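Local coordinates for fructosyl amine:oxygen oxidoreductase (Neosartorya fumigata, PDB 4WCT), which probably uses bound FAD to oxidise and so deglycate fructosyl amines (Amadori products), with molecular oxygen as electron acceptor, at residues A[211-216]-A[374-379]; A[258-263]-A[350-355]; A[328-333]-A[452-457]. All coordinates share one frame; numbering follows the deposited sequence. Where two conformers were deposited one is given.

Contact 1 of 3, residues A[211-216]-A[374-379]; sequences LVYEDG and PEHPSL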
loop_
_atom_site.group_PDB
_atom_site.type_symbol
_atom_site.label_atom_id
_atom_site.label_comp_id
_atom_site.label_asym_id
_atom_site.label_seq_id
_atom_site.Cartn_x
_atom_site.Cartn_y
_atom_site.Cartn_z
ATOM N N LEU A 211 -12.940 -8.536 -17.932
ATOM C CA LEU A 211 -12.390 -9.857 -18.162
ATOM C C LEU A 211 -13.230 -10.534 -19.248
ATOM O O LEU A 211 -14.391 -10.169 -19.451
ATOM C CB LEU A 211 -12.430 -10.704 -16.895
ATOM C CG LEU A 211 -11.657 -10.154 -15.681
ATOM C CD1 LEU A 211 -11.795 -11.084 -14.489
ATOM C CD2 LEU A 211 -10.191 -9.951 -16.039
ATOM N N VAL A 212 -12.595 -11.447 -19.959
ATOM C CA VAL A 212 -13.216 -12.179 -21.058
ATOM C C VAL A 212 -13.349 -13.655 -20.674
ATOM O O VAL A 212 -12.435 -14.258 -20.127
ATOM C CB VAL A 212 -12.404 -12.004 -22.351
ATOM C CG1 VAL A 212 -13.065 -12.734 -23.518
ATOM C CG2 VAL A 212 -12.259 -10.532 -22.669
ATOM N N TYR A 213 -14.562 -14.197 -20.832
ATOM C CA TYR A 213 -14.865 -15.559 -20.390
ATOM C C TYR A 213 -15.243 -16.450 -21.554
ATOM O O TYR A 213 -15.817 -15.981 -22.519
ATOM C CB TYR A 213 -16.030 -15.545 -19.416
ATOM C CG TYR A 213 -15.726 -14.857 -18.118
ATOM C CD1 TYR A 213 -15.955 -13.493 -17.969
ATOM C CD2 TYR A 213 -15.343 -15.584 -17.004
ATOM C CE1 TYR A 213 -15.688 -12.842 -16.778
ATOM C CE2 TYR A 213 -15.177 -14.947 -15.775
ATOM C CZ TYR A 213 -15.285 -13.572 -15.698
ATOM O OH TYR A 213 -15.053 -12.939 -14.488
ATOM N N GLU A 214 -14.842 -17.710 -21.471
ATOM C CA GLU A 214 -15.310 -18.752 -22.394
ATOM C C GLU A 214 -15.432 -20.044 -21.623
ATOM O O GLU A 214 -14.521 -20.410 -20.887
ATOM C CB GLU A 214 -14.338 -18.934 -23.548
ATOM C CG GLU A 214 -14.463 -17.840 -24.595
ATOM C CD GLU A 214 -13.385 -17.922 -25.656
ATOM O OE1 GLU A 214 -12.747 -18.992 -25.776
ATOM O OE2 GLU A 214 -13.170 -16.907 -26.358
ATOM N N ASP A 215 -16.576 -20.713 -21.762
ATOM C CA ASP A 215 -16.803 -21.987 -21.078
ATOM C C ASP A 215 -16.598 -21.891 -19.559
ATOM O O ASP A 215 -16.005 -22.782 -18.957
ATOM C CB ASP A 215 -15.867 -23.060 -21.643
ATOM C CG ASP A 215 -16.232 -23.462 -23.062
ATOM O OD1 ASP A 215 -17.399 -23.264 -23.461
ATOM O OD2 ASP A 215 -15.352 -23.978 -23.780
ATOM N N GLY A 216 -16.956 -20.748 -18.991
ATOM C CA GLY A 216 -16.984 -20.570 -17.556
ATOM C C GLY A 216 -15.626 -20.246 -16.954
ATOM O O GLY A 216 -15.480 -20.245 -15.734
ATOM N N PRO A 374 -12.233 -19.789 -7.563
ATOM C CA PRO A 374 -12.702 -21.168 -7.497
ATOM C C PRO A 374 -13.553 -21.559 -8.698
ATOM O O PRO A 374 -13.696 -22.750 -8.955
ATOM C CB PRO A 374 -13.532 -21.216 -6.193
ATOM C CG PRO A 374 -13.717 -19.807 -5.762
ATOM C CD PRO A 374 -12.519 -19.055 -6.313
ATOM N N GLU A 375 -14.226 -20.597 -9.310
ATOM C CA GLU A 375 -15.127 -20.862 -10.444
ATOM C C GLU A 375 -14.413 -20.656 -11.773
ATOM O O GLU A 375 -14.944 -21.018 -12.818
ATOM C CB GLU A 375 -16.356 -19.940 -10.419
ATOM C CG GLU A 375 -16.989 -19.714 -9.061
ATOM C CD GLU A 375 -17.399 -21.001 -8.404
ATOM O OE1 GLU A 375 -17.881 -21.888 -9.135
ATOM O OE2 GLU A 375 -17.187 -21.146 -7.179
ATOM N N HIS A 376 -13.295 -19.930 -11.748
ATOM C CA HIS A 376 -12.541 -19.595 -12.956
ATOM C C HIS A 376 -11.047 -19.836 -12.741
ATOM O O HIS A 376 -10.288 -18.908 -12.456
ATOM C CB HIS A 376 -12.770 -18.156 -13.418
ATOM C CG HIS A 376 -14.148 -17.645 -13.166
ATOM N ND1 HIS A 376 -15.252 -18.118 -13.848
ATOM C CD2 HIS A 376 -14.583 -16.596 -12.434
ATOM C CE1 HIS A 376 -16.324 -17.458 -13.449
ATOM N NE2 HIS A 376 -15.948 -16.531 -12.590
ATOM N N PRO A 377 -10.617 -21.088 -12.891
ATOM C CA PRO A 377 -9.286 -21.499 -12.426
ATOM C C PRO A 377 -8.125 -20.859 -13.172
ATOM O O PRO A 377 -6.998 -20.893 -12.676
ATOM C CB PRO A 377 -9.265 -23.016 -12.683
ATOM C CG PRO A 377 -10.389 -23.285 -13.639
ATOM C CD PRO A 377 -11.424 -22.238 -13.356
ATOM N N SER A 378 -8.375 -20.284 -14.343
ATOM C CA SER A 378 -7.286 -19.622 -15.066
ATOM C C SER A 378 -7.081 -18.189 -14.589
ATOM O O SER A 378 -6.186 -17.507 -15.088
ATOM C CB SER A 378 -7.510 -19.652 -16.575
ATOM O OG SER A 378 -7.711 -20.987 -17.000
ATOM N N LEU A 379 -7.938 -17.732 -13.673
ATOM C CA LEU A 379 -7.805 -16.397 -13.097
ATOM C C LEU A 379 -7.131 -16.520 -11.737
ATOM O O LEU A 379 -7.618 -17.227 -10.853
ATOM C CB LEU A 379 -9.191 -15.760 -12.937
ATOM C CG LEU A 379 -9.211 -14.418 -12.206
ATOM C CD1 LEU A 379 -8.567 -13.334 -13.059
ATOM C CD2 LEU A 379 -10.651 -14.043 -11.910
#

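Contact 2 of 3, residues A[258-263]-A[350-355]; sequences TLCHIQ and RPLSFA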
loop_
_atom_site.group_PDB
_atom_site.type_symbol
_atom_site.label_atom_id
_atom_site.label_comp_id
_atom_site.label_asym_id
_atom_site.label_seq_id
_atom_site.Cartn_x
_atom_site.Cartn_y
_atom_site.Cartn_z
ATOM N N THR A 258 -4.457 10.145 2.551
ATOM C CA THR A 258 -4.122 11.490 2.134
ATOM C C THR A 258 -2.660 11.795 2.479
ATOM O O THR A 258 -2.148 11.364 3.526
ATOM C CB THR A 258 -5.040 12.510 2.856
ATOM O OG1 THR A 258 -5.222 12.089 4.220
ATOM C CG2 THR A 258 -6.388 12.556 2.164
ATOM N N LEU A 259 -1.969 12.470 1.572
ATOM C CA LEU A 259 -0.564 12.792 1.757
ATOM C C LEU A 259 -0.290 14.181 1.235
ATOM O O LEU A 259 -0.932 14.641 0.307
ATOM C CB LEU A 259 0.337 11.765 1.079
ATOM C CG LEU A 259 0.368 11.731 -0.450
ATOM C CD1 LEU A 259 1.382 12.697 -1.052
ATOM C CD2 LEU A 259 0.674 10.321 -0.947
ATOM N N CYS A 260 0.667 14.857 1.843
ATOM C CA CYS A 260 1.070 16.163 1.352
ATOM C C CYS A 260 2.563 16.315 1.556
ATOM O O CYS A 260 3.168 15.588 2.342
ATOM C CB CYS A 260 0.283 17.302 2.015
ATOM S SG CYS A 260 0.423 17.470 3.807
ATOM N N HIS A 261 3.148 17.251 0.824
ATOM C CA HIS A 261 4.576 17.486 0.815
ATOM C C HIS A 261 4.842 18.928 1.186
ATOM O O HIS A 261 4.110 19.811 0.752
ATOM C CB HIS A 261 5.185 17.285 -0.568
ATOM C CG HIS A 261 5.207 15.875 -1.077
ATOM N ND1 HIS A 261 5.884 15.537 -2.230
ATOM C CD2 HIS A 261 4.583 14.744 -0.667
ATOM C CE1 HIS A 261 5.653 14.272 -2.520
ATOM N NE2 HIS A 261 4.934 13.752 -1.543
ATOM N N ILE A 262 5.946 19.159 1.886
ATOM C CA ILE A 262 6.530 20.482 2.145
ATOM C C ILE A 262 7.911 20.508 1.490
ATOM O O ILE A 262 8.690 19.544 1.646
ATOM C CB ILE A 262 6.713 20.729 3.672
ATOM C CG1 ILE A 262 5.359 20.803 4.362
ATOM C CG2 ILE A 262 7.501 22.008 3.912
ATOM C CD1 ILE A 262 5.427 20.937 5.862
ATOM N N GLN A 263 8.240 21.599 0.820
ATOM C CA GLN A 263 9.527 21.744 0.183
ATOM C C GLN A 263 10.553 22.301 1.161
ATOM O O GLN A 263 10.348 23.384 1.706
ATOM C CB GLN A 263 9.363 22.738 -0.987
ATOM C CG GLN A 263 10.682 23.149 -1.603
ATOM C CD GLN A 263 11.290 22.017 -2.365
ATOM O OE1 GLN A 263 10.838 21.687 -3.476
ATOM N NE2 GLN A 263 12.407 21.497 -1.857
ATOM N N ARG A 350 4.183 25.886 6.964
ATOM C CA ARG A 350 4.820 25.970 5.644
ATOM C C ARG A 350 3.795 25.621 4.574
ATOM O O ARG A 350 2.941 24.737 4.753
ATOM C CB ARG A 350 5.983 25.010 5.547
ATOM C CG ARG A 350 7.131 25.369 6.476
ATOM C CD ARG A 350 8.071 26.364 5.843
ATOM N NE ARG A 350 9.000 25.691 4.953
ATOM C CZ ARG A 350 10.202 25.227 5.316
ATOM N NH1 ARG A 350 10.752 25.591 6.469
ATOM N NH2 ARG A 350 10.912 24.575 4.424
ATOM N N PRO A 351 3.876 26.301 3.437
ATOM C CA PRO A 351 2.984 25.955 2.338
ATOM C C PRO A 351 3.219 24.567 1.795
ATOM O O PRO A 351 4.339 24.063 1.818
ATOM C CB PRO A 351 3.303 27.008 1.272
ATOM C CG PRO A 351 4.680 27.434 1.564
ATOM C CD PRO A 351 4.899 27.286 3.040
ATOM N N LEU A 352 2.145 23.934 1.356
ATOM C CA LEU A 352 2.247 22.623 0.749
ATOM C C LEU A 352 2.728 22.797 -0.677
ATOM O O LEU A 352 2.248 23.668 -1.408
ATOM C CB LEU A 352 0.902 21.902 0.754
ATOM C CG LEU A 352 0.248 21.677 2.103
ATOM C CD1 LEU A 352 -1.019 20.849 1.878
ATOM C CD2 LEU A 352 1.210 21.014 3.100
ATOM N N SER A 353 3.627 21.911 -1.098
ATOM C CA SER A 353 4.128 21.922 -2.451
ATOM C C SER A 353 3.449 20.925 -3.361
ATOM O O SER A 353 3.594 20.975 -4.614
ATOM C CB SER A 353 5.630 21.718 -2.437
ATOM O OG SER A 353 5.976 20.445 -1.953
ATOM N N PHE A 354 2.803 19.936 -2.737
ATOM C CA PHE A 354 2.136 18.822 -3.448
ATOM C C PHE A 354 1.182 18.172 -2.469
ATOM O O PHE A 354 1.467 18.126 -1.280
ATOM C CB PHE A 354 3.139 17.793 -3.910
ATOM C CG PHE A 354 2.531 16.649 -4.687
ATOM C CD1 PHE A 354 1.997 16.855 -5.948
ATOM C CD2 PHE A 354 2.473 15.377 -4.136
ATOM C CE1 PHE A 354 1.420 15.795 -6.658
ATOM C CE2 PHE A 354 1.867 14.340 -4.812
ATOM C CZ PHE A 354 1.342 14.542 -6.069
ATOM N N ALA A 355 0.087 17.605 -2.976
ATOM C CA ALA A 355 -0.753 16.759 -2.157
ATOM C C ALA A 355 -1.590 15.857 -3.063
ATOM O O ALA A 355 -1.892 16.227 -4.211
ATOM C CB ALA A 355 -1.663 17.598 -1.261
HETATM O O HOH W 1 6.634 23.941 0.627
HETATM O O HOH W 2 8.306 25.533 2.181
#

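Contact 3 of 3, residues A[328-333]-A[452-457]; sequences IPLEAE and WTKIGE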
loop_
_atom_site.group_PDB
_atom_site.type_symbol
_atom_site.label_atom_id
_atom_site.label_comp_id
_atom_site.label_asym_id
_atom_site.label_seq_id
_atom_site.Cartn_x
_atom_site.Cartn_y
_atom_site.Cartn_z
ATOM N N ILE A 328 -5.833 17.347 -1.530
ATOM C CA ILE A 328 -6.445 16.618 -0.428
ATOM C C ILE A 328 -7.499 17.489 0.235
ATOM O O ILE A 328 -7.497 18.726 0.031
ATOM C CB ILE A 328 -5.422 16.137 0.647
ATOM C CG1 ILE A 328 -4.707 17.321 1.305
ATOM C CG2 ILE A 328 -4.468 15.105 0.018
ATOM C CD1 ILE A 328 -3.693 16.911 2.357
ATOM N N PRO A 329 -8.438 16.858 0.945
ATOM C CA PRO A 329 -9.386 17.721 1.631
ATOM C C PRO A 329 -8.696 18.678 2.595
ATOM O O PRO A 329 -7.707 18.333 3.245
ATOM C CB PRO A 329 -10.312 16.735 2.354
ATOM C CG PRO A 329 -10.249 15.499 1.513
ATOM C CD PRO A 329 -8.800 15.433 1.097
ATOM N N LEU A 330 -9.260 19.866 2.730
ATOM C CA LEU A 330 -8.715 20.857 3.661
ATOM C C LEU A 330 -8.621 20.281 5.070
ATOM O O LEU A 330 -7.739 20.684 5.851
ATOM C CB LEU A 330 -9.568 22.114 3.636
ATOM C CG LEU A 330 -9.479 22.928 2.334
ATOM C CD1 LEU A 330 -10.513 24.037 2.341
ATOM C CD2 LEU A 330 -8.089 23.498 2.122
ATOM N N GLU A 331 -9.605 19.470 5.462
ATOM C CA GLU A 331 -9.568 18.874 6.808
ATOM C C GLU A 331 -8.363 17.915 6.978
ATOM O O GLU A 331 -7.850 17.764 8.089
ATOM C CB GLU A 331 -10.905 18.181 7.167
ATOM C CG GLU A 331 -11.101 16.898 6.382
ATOM C CD GLU A 331 -12.476 16.650 5.819
ATOM O OE1 GLU A 331 -13.513 16.938 6.485
ATOM O OE2 GLU A 331 -12.525 15.874 4.852
ATOM N N ALA A 332 -7.870 17.362 5.876
ATOM C CA ALA A 332 -6.725 16.449 5.946
ATOM C C ALA A 332 -5.439 17.278 6.044
ATOM O O ALA A 332 -4.560 16.967 6.865
ATOM C CB ALA A 332 -6.673 15.528 4.745
ATOM N N GLU A 333 -5.354 18.371 5.286
ATOM C CA GLU A 333 -4.266 19.319 5.473
ATOM C C GLU A 333 -4.177 19.801 6.922
ATOM O O GLU A 333 -3.089 19.815 7.527
ATOM C CB GLU A 333 -4.403 20.515 4.536
ATOM C CG GLU A 333 -3.377 21.611 4.841
ATOM C CD GLU A 333 -3.579 22.885 4.050
ATOM O OE1 GLU A 333 -4.692 23.122 3.505
ATOM O OE2 GLU A 333 -2.656 23.723 4.076
ATOM N N TRP A 452 -11.186 21.477 -0.860
ATOM C CA TRP A 452 -9.909 20.810 -1.162
ATOM C C TRP A 452 -8.772 21.832 -1.141
ATOM O O TRP A 452 -8.989 23.035 -1.341
ATOM C CB TRP A 452 -9.990 20.148 -2.535
ATOM C CG TRP A 452 -10.936 19.039 -2.609
ATOM C CD1 TRP A 452 -12.292 19.121 -2.769
ATOM C CD2 TRP A 452 -10.624 17.648 -2.548
ATOM N NE1 TRP A 452 -12.833 17.869 -2.860
ATOM C CE2 TRP A 452 -11.834 16.941 -2.729
ATOM C CE3 TRP A 452 -9.431 16.919 -2.487
ATOM C CZ2 TRP A 452 -11.878 15.548 -2.799
ATOM C CZ3 TRP A 452 -9.484 15.559 -2.563
ATOM C CH2 TRP A 452 -10.689 14.875 -2.716
ATOM N N THR A 453 -7.537 21.353 -0.959
ATOM C CA THR A 453 -6.374 22.179 -1.197
ATOM C C THR A 453 -6.388 22.688 -2.646
ATOM O O THR A 453 -7.073 22.128 -3.527
ATOM C CB THR A 453 -5.055 21.422 -0.893
ATOM O OG1 THR A 453 -4.994 20.205 -1.652
ATOM C CG2 THR A 453 -4.964 21.072 0.598
ATOM N N LYS A 454 -5.651 23.775 -2.851
ATOM C CA LYS A 454 -5.621 24.493 -4.123
ATOM C C LYS A 454 -4.178 24.736 -4.527
ATOM O O LYS A 454 -3.840 25.745 -5.144
ATOM C CB LYS A 454 -6.455 25.783 -4.013
ATOM C CG LYS A 454 -7.938 25.460 -3.852
ATOM C CD LYS A 454 -8.730 26.592 -3.185
ATOM C CE LYS A 454 -10.168 26.142 -2.872
ATOM N NZ LYS A 454 -10.310 25.497 -1.519
ATOM N N ILE A 455 -3.382 23.682 -4.392
ATOM C CA ILE A 455 -1.980 23.758 -4.727
ATOM C C ILE A 455 -1.846 23.914 -6.230
ATOM O O ILE A 455 -2.431 23.160 -6.982
ATOM C CB ILE A 455 -1.215 22.497 -4.253
ATOM C CG1 ILE A 455 -1.319 22.376 -2.725
ATOM C CG2 ILE A 455 0.259 22.582 -4.657
ATOM C CD1 ILE A 455 -1.102 20.965 -2.222
ATOM N N GLY A 456 -1.072 24.920 -6.644
ATOM C CA GLY A 456 -0.829 25.159 -8.070
ATOM C C GLY A 456 -2.000 25.821 -8.809
ATOM O O GLY A 456 -1.948 25.975 -10.023
ATOM N N GLU A 457 -3.082 26.161 -8.106
ATOM C CA GLU A 457 -4.217 26.833 -8.740
ATOM C C GLU A 457 -4.035 28.357 -8.703
ATOM O O GLU A 457 -3.049 28.858 -8.166
ATOM C CB GLU A 457 -5.521 26.483 -8.035
ATOM C CG GLU A 457 -5.981 25.042 -8.203
ATOM C CD GLU A 457 -7.329 24.811 -7.550
ATOM O OE1 GLU A 457 -7.961 25.809 -7.128
ATOM O OE2 GLU A 457 -7.742 23.642 -7.427
#

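Contact 1 of 3, residues A[211-216]-A[374-379]
The Tyr213 ring directs one edge at a face of the His376 imidazole, with atom CE2 of Tyr213 over the centre of that ring. This is a T-shaped (edge-to-face) pair. The ring centroids are 4.9 Å apart and the planes meet at 66°. Tyr213 CE2 comes within 3.6 Å of His376 CE1. The opposite face of the imidazole carries CB of Glu375, so the ring is sandwiched between an aromatic edge and an aliphatic carbon.

A hydrogen bond fixes the rotation of the same imidazole. His376 ND1 donates to the backbone O of Gly216 over 2.9 Å, and the bond is nearly straight at 171°. The acceptor lies in the imidazole plane, but the donor stands well above the carbonyl plane of Gly216. His376 CG lies beside the backbone N (chi1 -34°), which swings the ring toward Gly216.

A small apolar contact lies further along. Leu211 CD1 meets Leu379 CD2 at 4.1 Å, and the two side chains cross at about a right angle. Between His376 and Leu379 the chain makes a type I turn, closed by a hydrogen bond from Leu379 N to His376 O, 2.9 Å.

Ser378 OG is hydrogen-bonded to Asp217, just beyond Gly216. Strand 208-214 is an outer strand of a three-stranded antiparallel sheet and pairs with strand 217-223 in a beta hairpin. The contact joins this edge strand and the hairpin turn to the loop linking strands 369-372 and 379-383 of the six-stranded mixed sheet.

Contact 2 of 3, residues A[258-263]-A[350-355]
His261 and Phe354 meet through both backbone and rings. His261 N donates to Phe354 O at 2.8 Å. The carbonyl of His261 is taken by the residue before Phe354: Ser353 N donates to His261 O, also at 2.8 Å and fairly straight at 165°. The side chains run side by side. The edge of the Phe354 ring points at the face of His261, with Phe354 CD2 over the imidazole centre. Phe354 CG is anti to the backbone N (chi1 -178°), which lays the ring alongside His261.

Glu295 satisfies two side chains here. One of its carboxylate oxygens is hydrogen-bonded to His261 ND1 and the other to Ser353 OG. The backbones of Cys260 and Ile262 bond to Ile298 and Leu296 of strand 295-310.

At the outer end, Arg350 NH2 donates to Gln263 O at 3.0 Å, with the oxygen in the guanidinium plane, and also forms a salt bridge with Glu268. One water accepts from Arg350 NE and donates to Gln263 O. A second water accepts from Gln263 N and donates to Pro351 O; its oxygen lies 2.6 Å from Pro351 O. The side-chain nitrogen NE2 of Gln263 is hydrogen-bonded to Lys293 O.

Cys260 SG touches Leu352 CD2 at 3.7 Å and Cys260 CB meets Ala355 CB at 3.8 Å.

Cys260 and Ala355 form an antiparallel non-hydrogen-bonded pair. The chain turns a corner at Ser353; on the 350-351 side, a loop, Arg350 and two waters make the link to Gln263. This is antiparallel strand pairing in the large mixed sheet, which lies next to the flavin cofactor in this FAD-dependent oxidoreductase.

Contact 3 of 3, residues A[328-333]-A[452-457]
Ile328 and Thr453 tie the C-terminal tail to the start of helix 330-343, with Pro329 at the N-cap position. Pro329 O accepts from both Ala332 N and Glu333 N. A single backbone bridge pairs Pro329 with Trp452.

Two hydrogen bonds join Ile328 to Thr453. Thr453 N donates to Ile328 O at 2.8 Å, almost in line with the C=O bond. In return, Ile328 N donates to Thr453 OG1 at 3.0 Å. The hydroxyl also pairs with Gln327 OE1. Thr453 OG1 sits between the backbone N and the carbonyl carbon (chi1 56°), and this brings it to the Ile328 amide.

The ring contact is a CH-pi interaction. Pro329 CG lies over the face of the six-membered ring of Trp452, 4.2 Å from its centroid and 13° off the normal. Pro329 CD touches Trp452 CZ3 at 3.7 Å. Lys325 makes a cation-pi contact with the same indole.

Methyl groups make the remaining contacts. Leu330 CD2 lies against the Trp452 carbonyl. CG2 of Thr453 touches Ile328 CG1 and also Glu333 OE1, while OE2 of Glu333 forms a salt bridge with Arg337.

Within the tail, Lys454 NZ is hydrogen-bonded to Asp450 O and bends back to donate to Trp452 O at 2.8 Å.

Overall arrangement
Contacts 2 and 3 are neighbours, with centres about 9 Å apart. They touch through Ile455, whose CD1 lies 3.5 Å from CB of Ala355, and through Ile328 CG2, which is 3.6 Å from Leu259 O. Helix 330-343 leads on to strand 352-362, and the tail at 452-457 packs against both. Contact 1 lies across the chain's centre from contact 2, with nearest atoms about 28 Å apart. In sequence, contact 2 is nested inside the loop closed by contact 1, whereas contact 3 crosses both. FAD lies between the two regions: the side chain of Leu259 is about 4 Å from it, and those of Leu211 and Ile328 about 9 Å.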